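Local coordinates for hypothetical protein Atu3615 (Agrobacterium tumefaciens str. C58, PDB 1ZNP) that is of unknown function but belongs to the cupin superfamily (DUF985), whose members share a small beta-barrel fold, at residues A[54-60]-A[132-136]; A[71-77]-A[108-114]. The contacts are given in a common frame with arbitrary orientation. Residues are numbered along the deposited sequence.

Interaction 1: A[54-60]-A[132-136]; sequences HWHRVTD and SFVMA
Two short strands of the cupin fold, 56-58 and 133-135, form an antiparallel ladder, their axes 4.7 Å apart at closest and 163° between their directions. Extended backbones pair Arg-57 with Val-134 at a hydrogen-bonded position (Arg-57 N to Val-134 O 2.9 Å, Val-134 N to Arg-57 O 3.2 Å), flanked by the non-hydrogen-bonded pairs His-56/Met-135 and Val-58/Phe-133. Ser-132 has the most surface covered: its O accepts from Thr-59 N (3.0 Å), while its CB lies 3.4 Å from Thr-59 OG1. Val-134 comes next; its CB lies over one face of the Arg-57 guanidinium, and Arg-57 NH2 is 3.8 Å from Val-134 CG1. On the other face of the ladder, the His-56 and Phe-133 ring planes are inclined at 30° and offset so far (centroids 5.5 Å apart) that they barely overlap. Beyond the strand, Ala-136 N donates to Trp-55 O (3.1 Å). At the opposite end, Asp-60, in a salt bridge with Arg-37, takes a hydrogen bond at OD1 from Ser-132 OG, in the m rotamer, at 2.8 Å.

Interaction 2: A[71-77]-A[108-114]; sequences APIALHL and WQSAESL
Strands 73-77 and 108-113 run antiparallel at 166°, their axes approaching to 4.7 Å, as neighbours in the large sheet of this cupin. Backbone hydrogen bonds set the register: Ala-74 N to Glu-112 O (3.0 Å), Glu-112 N to Ala-74 O (3.2 Å), His-76 N to Ser-110 O (2.8 Å) and Ser-110 N to His-76 O (3.1 Å). Leu-114 N to Pro-72 O (3.0 Å) extends the ladder past the strands. Ile-73/Ser-113, Leu-75/Ala-111 and Leu-77/Gln-109 are the non-hydrogen-bonded pairs. A polar pair lies on the face of Ala-74 and Ser-110: His-76 (chi1 m) donates from NE2 to Glu-112 OE1 at 2.6 Å, and its ND1 is hydrogen-bonded to Thr-86 OG1. Apolar contacts on the other face join Ala-111 CB to Leu-75 CD1 (3.6 Å) and Ile-73 CG2 (4.0 Å), beside Gln-109, which hydrogen-bonds Trp-65 and Glu-63. Leu-75 and Leu-77 pack there on strand 97-103, and Ile-73 on strand 117-124. In the sheet, strand 73-78 lies between 108-113 and 85-89, while Arg-98 of the second subunit packs against His-76.

How the interactions relate
The centres of interactions 1 and 2 are about 15 Å apart, yet the contacts touch directly. Along the chain the order is 54-60, 71-77, 108-114, 132-136, so both segments of interaction 2 fall between the two of interaction 1. The two ladders meet at strand 108-113, the outermost strand of the large sheet within this chain, with strand 56-58 alongside it. A probable hydrogen bond between His-56 O and Gln-109 N (2.8 Å), with the backbone bond of Val-58 to Asn-106, suggests that the two-stranded ladder continues that sheet, as in one wall of a cupin barrel. Side chains fill the junction: Trp-55 CE2 is 3.3 Å from Ser-110 OG, and Arg-57 NE 3.3 Å from Trp-108 CZ2.

Interaction 1: A[54-60]-A[132-136]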
loop_
_atom_site.group_PDB
_atom_site.type_symbol
_atom_site.label_atom_id
_atom_site.label_comp_id
_atom_site.label_asym_id
_atom_site.label_seq_id
_atom_site.Cartn_x
_atom_site.Cartn_y
_atom_site.Cartn_z
ATOM N N HIS A 54 8.132 9.636 13.064
ATOM C CA HIS A 54 8.592 8.402 13.693
ATOM C C HIS A 54 7.477 7.398 13.959
ATOM O O HIS A 54 6.302 7.759 13.967
ATOM C CB HIS A 54 9.331 8.729 14.993
ATOM C CG HIS A 54 10.616 9.470 14.784
ATOM N ND1 HIS A 54 10.680 10.682 14.129
ATOM C CD2 HIS A 54 11.892 9.160 15.123
ATOM C CE1 HIS A 54 11.937 11.083 14.068
ATOM N NE2 HIS A 54 12.693 10.178 14.665
ATOM N N TRP A 55 7.861 6.137 14.162
ATOM C CA TRP A 55 6.921 5.049 14.429
ATOM C C TRP A 55 6.070 5.299 15.669
ATOM O O TRP A 55 6.593 5.584 16.749
ATOM C CB TRP A 55 7.655 3.718 14.619
ATOM C CG TRP A 55 8.206 3.086 13.372
ATOM C CD1 TRP A 55 9.519 2.967 13.038
ATOM C CD2 TRP A 55 7.466 2.412 12.335
ATOM N NE1 TRP A 55 9.653 2.255 11.865
ATOM C CE2 TRP A 55 8.412 1.904 11.410
ATOM C CE3 TRP A 55 6.101 2.186 12.098
ATOM C CZ2 TRP A 55 8.040 1.185 10.271
ATOM C CZ3 TRP A 55 5.727 1.465 10.956
ATOM C CH2 TRP A 55 6.700 0.975 10.058
ATOM N N HIS A 56 4.758 5.167 15.510
ATOM C CA HIS A 56 3.826 5.380 16.608
ATOM C C HIS A 56 2.494 4.758 16.232
ATOM O O HIS A 56 2.306 4.304 15.097
ATOM C CB HIS A 56 3.605 6.874 16.830
ATOM C CG HIS A 56 2.980 7.558 15.655
ATOM N ND1 HIS A 56 3.667 7.805 14.485
ATOM C CD2 HIS A 56 1.711 7.984 15.443
ATOM C CE1 HIS A 56 2.849 8.352 13.604
ATOM N NE2 HIS A 56 1.656 8.470 14.160
ATOM N N ARG A 57 1.566 4.751 17.181
ATOM C CA ARG A 57 0.245 4.217 16.918
ATOM C C ARG A 57 -0.816 4.871 17.801
ATOM O O ARG A 57 -0.522 5.356 18.900
ATOM C CB ARG A 57 0.225 2.688 17.106
ATOM C CG ARG A 57 0.377 2.224 18.535
ATOM C CD ARG A 57 0.646 0.723 18.628
ATOM N NE ARG A 57 1.287 0.409 19.907
ATOM C CZ ARG A 57 0.664 0.348 21.084
ATOM N NH1 ARG A 57 -0.640 0.559 21.186
ATOM N NH2 ARG A 57 1.362 0.111 22.179
ATOM N N VAL A 58 -2.039 4.913 17.272
ATOM C CA VAL A 58 -3.187 5.448 17.970
ATOM C C VAL A 58 -3.895 4.160 18.373
ATOM O O VAL A 58 -4.451 3.455 17.531
ATOM C CB VAL A 58 -4.049 6.297 17.027
ATOM C CG1 VAL A 58 -5.204 6.901 17.783
ATOM C CG2 VAL A 58 -3.191 7.393 16.390
ATOM N N THR A 59 -3.848 3.857 19.668
ATOM C CA THR A 59 -4.392 2.615 20.208
ATOM C C THR A 59 -5.849 2.258 20.009
ATOM O O THR A 59 -6.167 1.092 19.793
ATOM C CB THR A 59 -4.125 2.497 21.735
ATOM O OG1 THR A 59 -4.885 3.491 22.436
ATOM C CG2 THR A 59 -2.642 2.681 22.043
ATOM N N ASP A 60 -6.739 3.239 20.060
ATOM C CA ASP A 60 -8.164 2.943 19.965
ATOM C C ASP A 60 -8.963 3.710 18.930
ATOM O O ASP A 60 -10.163 3.936 19.100
ATOM C CB ASP A 60 -8.782 3.174 21.332
ATOM C CG ASP A 60 -8.351 4.506 21.942
ATOM O OD1 ASP A 60 -8.204 4.568 23.176
ATOM O OD2 ASP A 60 -8.167 5.490 21.192
ATOM N N SER A 132 -4.012 8.003 24.236
ATOM C CA SER A 132 -4.144 6.842 23.358
ATOM C C SER A 132 -3.080 6.926 22.264
ATOM O O SER A 132 -3.273 6.469 21.134
ATOM C CB SER A 132 -5.535 6.818 22.730
ATOM O OG SER A 132 -6.516 6.683 23.739
ATOM N N PHE A 133 -1.955 7.528 22.628
ATOM C CA PHE A 133 -0.835 7.731 21.733
ATOM C C PHE A 133 0.375 7.017 22.315
ATOM O O PHE A 133 0.674 7.157 23.499
ATOM C CB PHE A 133 -0.545 9.220 21.637
ATOM C CG PHE A 133 0.527 9.570 20.660
ATOM C CD1 PHE A 133 0.239 9.660 19.297
ATOM C CD2 PHE A 133 1.829 9.815 21.094
ATOM C CE1 PHE A 133 1.227 9.986 18.373
ATOM C CE2 PHE A 133 2.833 10.141 20.179
ATOM C CZ PHE A 133 2.530 10.228 18.808
ATOM N N VAL A 134 1.062 6.242 21.487
ATOM C CA VAL A 134 2.243 5.521 21.932
ATOM C C VAL A 134 3.264 5.457 20.818
ATOM O O VAL A 134 2.929 5.165 19.666
ATOM C CB VAL A 134 1.927 4.080 22.332
ATOM C CG1 VAL A 134 3.191 3.418 22.863
ATOM C CG2 VAL A 134 0.823 4.050 23.359
HETATM N N MSE A 135 4.517 5.714 21.163
HETATM C CA MSE A 135 5.587 5.671 20.184
HETATM C C MSE A 135 6.502 4.501 20.450
HETATM O O MSE A 135 6.526 3.957 21.557
HETATM C CB MSE A 135 6.397 6.958 20.235
HETATM C CG MSE A 135 5.614 8.156 19.794
HETATM SE SE MSE A 135 6.649 9.739 19.965
HETATM C CE MSE A 135 7.848 9.458 18.457
ATOM N N ALA A 136 7.247 4.108 19.425
ATOM C CA ALA A 136 8.197 3.017 19.570
ATOM C C ALA A 136 9.496 3.638 20.056
ATOM O O ALA A 136 9.710 4.838 19.902
ATOM C CB ALA A 136 8.413 2.329 18.235
HETATM O O HOH W 1 9.284 6.540 17.130
#

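Interaction 2: A[71-77]-A[108-114]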
loop_
_atom_site.group_PDB
_atom_site.type_symbol
_atom_site.label_atom_id
_atom_site.label_comp_id
_atom_site.label_asym_id
_atom_site.label_seq_id
_atom_site.Cartn_x
_atom_site.Cartn_y
_atom_site.Cartn_z
ATOM N N ALA A 71 5.185 17.284 -2.188
ATOM C CA ALA A 71 5.587 16.005 -2.750
ATOM C C ALA A 71 4.802 14.869 -2.114
ATOM O O ALA A 71 4.209 15.035 -1.048
ATOM C CB ALA A 71 7.101 15.788 -2.514
ATOM N N PRO A 72 4.770 13.699 -2.767
ATOM C CA PRO A 72 4.020 12.608 -2.140
ATOM C C PRO A 72 4.728 12.145 -0.880
ATOM O O PRO A 72 5.826 12.604 -0.569
ATOM C CB PRO A 72 3.987 11.531 -3.224
ATOM C CG PRO A 72 5.217 11.828 -4.051
ATOM C CD PRO A 72 5.198 13.334 -4.129
ATOM N N ILE A 73 4.099 11.233 -0.157
ATOM C CA ILE A 73 4.669 10.713 1.068
ATOM C C ILE A 73 4.721 9.196 1.043
ATOM O O ILE A 73 3.952 8.542 0.343
ATOM C CB ILE A 73 3.830 11.170 2.308
ATOM C CG1 ILE A 73 4.481 12.392 2.960
ATOM C CG2 ILE A 73 3.659 10.020 3.310
ATOM C CD1 ILE A 73 3.730 12.914 4.170
ATOM N N ALA A 74 5.660 8.641 1.800
ATOM C CA ALA A 74 5.758 7.201 1.917
ATOM C C ALA A 74 5.193 6.921 3.312
ATOM O O ALA A 74 5.762 7.343 4.325
ATOM C CB ALA A 74 7.180 6.765 1.822
ATOM N N LEU A 75 4.046 6.246 3.344
ATOM C CA LEU A 75 3.370 5.901 4.589
ATOM C C LEU A 75 3.569 4.409 4.831
ATOM O O LEU A 75 3.247 3.585 3.975
ATOM C CB LEU A 75 1.883 6.234 4.482
ATOM C CG LEU A 75 1.070 6.171 5.772
ATOM C CD1 LEU A 75 1.590 7.166 6.772
ATOM C CD2 LEU A 75 -0.372 6.484 5.466
ATOM N N HIS A 76 4.113 4.073 5.995
ATOM C CA HIS A 76 4.392 2.692 6.359
ATOM C C HIS A 76 3.464 2.226 7.466
ATOM O O HIS A 76 3.322 2.901 8.484
ATOM C CB HIS A 76 5.844 2.582 6.811
ATOM C CG HIS A 76 6.818 3.237 5.876
ATOM N ND1 HIS A 76 7.136 2.716 4.638
ATOM C CD2 HIS A 76 7.529 4.386 5.993
ATOM C CE1 HIS A 76 8.000 3.515 4.035
ATOM N NE2 HIS A 76 8.255 4.533 4.834
ATOM N N LEU A 77 2.829 1.073 7.262
ATOM C CA LEU A 77 1.913 0.514 8.245
ATOM C C LEU A 77 2.340 -0.881 8.674
ATOM O O LEU A 77 2.770 -1.692 7.853
ATOM C CB LEU A 77 0.491 0.421 7.681
ATOM C CG LEU A 77 -0.157 1.646 7.043
ATOM C CD1 LEU A 77 -1.676 1.438 7.043
ATOM C CD2 LEU A 77 0.217 2.914 7.820
ATOM N N TRP A 108 0.815 0.146 13.916
ATOM C CA TRP A 108 2.004 0.985 13.892
ATOM C C TRP A 108 2.081 1.778 12.586
ATOM O O TRP A 108 1.735 1.263 11.516
ATOM C CB TRP A 108 3.271 0.133 14.047
ATOM C CG TRP A 108 3.500 -0.402 15.438
ATOM C CD1 TRP A 108 3.305 -1.682 15.869
ATOM C CD2 TRP A 108 3.951 0.338 16.574
ATOM N NE1 TRP A 108 3.609 -1.785 17.203
ATOM C CE2 TRP A 108 4.008 -0.558 17.660
ATOM C CE3 TRP A 108 4.315 1.676 16.779
ATOM C CZ2 TRP A 108 4.415 -0.163 18.939
ATOM C CZ3 TRP A 108 4.721 2.072 18.051
ATOM C CH2 TRP A 108 4.768 1.151 19.115
ATOM N N GLN A 109 2.549 3.021 12.673
ATOM C CA GLN A 109 2.661 3.872 11.497
ATOM C C GLN A 109 3.807 4.878 11.543
ATOM O O GLN A 109 4.138 5.413 12.595
ATOM C CB GLN A 109 1.348 4.621 11.276
ATOM C CG GLN A 109 0.961 5.538 12.415
ATOM C CD GLN A 109 -0.284 6.347 12.113
ATOM O OE1 GLN A 109 -0.349 7.057 11.105
ATOM N NE2 GLN A 109 -1.280 6.251 12.989
ATOM N N SER A 110 4.414 5.121 10.383
ATOM C CA SER A 110 5.509 6.081 10.261
ATOM C C SER A 110 5.478 6.600 8.834
ATOM O O SER A 110 4.952 5.940 7.944
ATOM C CB SER A 110 6.864 5.427 10.551
ATOM O OG SER A 110 7.134 4.376 9.652
ATOM N N ALA A 111 6.029 7.786 8.614
ATOM C CA ALA A 111 6.014 8.354 7.287
ATOM C C ALA A 111 7.169 9.315 7.050
ATOM O O ALA A 111 7.868 9.714 7.974
ATOM C CB ALA A 111 4.686 9.065 7.057
ATOM N N GLU A 112 7.372 9.668 5.790
ATOM C CA GLU A 112 8.421 10.598 5.415
ATOM C C GLU A 112 8.028 11.247 4.094
ATOM O O GLU A 112 7.363 10.629 3.260
ATOM C CB GLU A 112 9.766 9.872 5.274
ATOM C CG GLU A 112 9.749 8.754 4.261
ATOM C CD GLU A 112 9.760 7.351 4.883
ATOM O OE1 GLU A 112 9.860 6.375 4.096
ATOM O OE2 GLU A 112 9.674 7.222 6.131
ATOM N N SER A 113 8.413 12.504 3.927
ATOM C CA SER A 113 8.122 13.233 2.703
ATOM C C SER A 113 9.126 12.781 1.645
ATOM O O SER A 113 10.274 12.480 1.969
ATOM C CB SER A 113 8.262 14.742 2.947
ATOM O OG SER A 113 8.037 15.475 1.758
ATOM N N LEU A 114 8.702 12.728 0.389
ATOM C CA LEU A 114 9.597 12.309 -0.680
ATOM C C LEU A 114 10.176 13.501 -1.431
ATOM O O LEU A 114 10.815 13.346 -2.466
ATOM C CB LEU A 114 8.861 11.380 -1.644
ATOM C CG LEU A 114 8.271 10.154 -0.947
ATOM C CD1 LEU A 114 7.567 9.265 -1.951
ATOM C CD2 LEU A 114 9.375 9.380 -0.253
#